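Local coordinates for pyridoxal kinase (Entamoeba histolytica, PDB 4S1H) that phosphorylates pyridoxal with ATP to give pyridoxal 5'-phosphate and is essential for the survival of the parasite, at the interface of chains A and B. Coordinates in Å, arbitrary orientation; residue numbers count along the deposited sequence, not the author numbering. Chains: chain A/B, Pyridoxal kinase.

The interface of chains A and B. Residues chain A 252-254, 257-259; chain B 1.
B:Met1, the first residue of its chain, lays its thioether tip between two loop segments of chain A, 252-254 and 257-259, which follow helix 234-250. The contact is a small patch of the two-fold interface in the deposited pair, and its twin recurs with the chains exchanged; the structure alone does not show whether this pair is the working form. B:Met1 is poorly ordered, so the contacts below are those of the modelled pose, and the patch probably contributes little to the pairing. It rests on van der Waals packing, and no nitrogen or oxygen of one side pairs with one of the other.

The methyl end meets mostly backbone. A bend at the last torsion, chi3 -83° after an extended chi2, turns CE of B:Met1 toward the carbonyl O of A:Glu257, 3.5 Å away. Roughly at right angles to that carbonyl contact, the amide N of A:Val253 lies 4.1 Å from CE of B:Met1. The amide N of A:Gly254 is equally near to CE of B:Met1, at 4.1 Å. CG2 of A:Thr252 stands farther back, 4.4 Å from CE of B:Met1.

The sulfur packs against A:Asn259, whose side chain crosses that of B:Met1 obliquely. With CG anti to the backbone N and beside the carbonyl carbon (chi1 -164°), A:Asn259 carries its amide oxygen OD1 to within 3.8 Å of SD of B:Met1. The carbonyl O of A:Glu257 is nearly as close to SD of B:Met1, at 3.9 Å. The backbone CA of A:Asn259 adds an apolar contact with SD of B:Met1 (4.1 Å).

Within chain A, a fairly straight hydrogen bond (156° at the hydrogen) ties the two loop segments together, from the amide N of A:Asn259 to the hydroxyl OG1 of A:Thr252, 3.1 Å away.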
loop_
_atom_site.group_PDB
_atom_site.type_symbol
_atom_site.label_atom_id
_atom_site.label_comp_id
_atom_site.label_asym_id
_atom_site.label_seq_id
_atom_site.Cartn_x
_atom_site.Cartn_y
_atom_site.Cartn_z
ATOM N N THR A 252 16.784 10.656 -7.688
ATOM C CA THR A 252 15.573 11.400 -7.416
ATOM C C THR A 252 15.747 12.811 -7.935
ATOM O O THR A 252 16.753 13.456 -7.650
ATOM C CB THR A 252 15.276 11.397 -5.909
ATOM O OG1 THR A 252 15.017 10.067 -5.488
ATOM C CG2 THR A 252 14.123 12.290 -5.566
ATOM N N VAL A 253 14.773 13.280 -8.714
ATOM C CA VAL A 253 14.866 14.599 -9.361
ATOM C C VAL A 253 14.329 15.750 -8.514
ATOM O O VAL A 253 15.026 16.762 -8.375
ATOM C CB VAL A 253 14.268 14.568 -10.787
ATOM C CG1 VAL A 253 14.167 15.972 -11.377
ATOM C CG2 VAL A 253 15.122 13.663 -11.671
ATOM N N GLY A 254 13.137 15.615 -7.938
ATOM C CA GLY A 254 12.639 16.664 -7.032
ATOM C C GLY A 254 13.212 16.510 -5.635
ATOM O O GLY A 254 14.147 15.739 -5.398
ATOM N N GLU A 257 9.153 14.215 -3.738
ATOM C CA GLU A 257 8.948 12.758 -3.598
ATOM C C GLU A 257 10.168 11.946 -4.024
ATOM O O GLU A 257 10.772 12.247 -5.061
ATOM C CB GLU A 257 7.768 12.297 -4.452
ATOM C CG GLU A 257 6.448 12.975 -4.144
ATOM C CD GLU A 257 5.819 12.619 -2.812
ATOM O OE1 GLU A 257 6.269 11.685 -2.063
ATOM O OE2 GLU A 257 4.777 13.260 -2.543
ATOM N N ILE A 258 10.544 10.956 -3.205
ATOM C CA ILE A 258 11.649 10.055 -3.533
ATOM C C ILE A 258 11.242 9.109 -4.640
ATOM O O ILE A 258 10.054 8.756 -4.775
ATOM C CB ILE A 258 12.186 9.261 -2.320
ATOM C CG1 ILE A 258 11.078 8.436 -1.659
ATOM C CG2 ILE A 258 12.860 10.218 -1.336
ATOM C CD1 ILE A 258 11.563 7.496 -0.591
ATOM N N ASN A 259 12.220 8.734 -5.462
ATOM C CA ASN A 259 11.977 7.948 -6.676
ATOM C C ASN A 259 11.925 6.417 -6.407
ATOM O O ASN A 259 12.582 5.631 -7.092
ATOM C CB ASN A 259 13.044 8.300 -7.704
ATOM C CG ASN A 259 12.701 7.864 -9.101
ATOM O OD1 ASN A 259 11.544 7.560 -9.411
ATOM N ND2 ASN A 259 13.694 7.873 -9.975
ATOM N N MET B 1 8.558 12.601 -12.805
ATOM C CA MET B 1 7.631 11.760 -11.977
ATOM C C MET B 1 6.221 12.348 -11.958
ATOM O O MET B 1 5.937 13.286 -11.211
ATOM C CB MET B 1 8.120 11.645 -10.530
ATOM C CG MET B 1 9.317 10.743 -10.306
ATOM S SD MET B 1 9.827 10.813 -8.581
ATOM C CE MET B 1 10.839 12.295 -8.564
#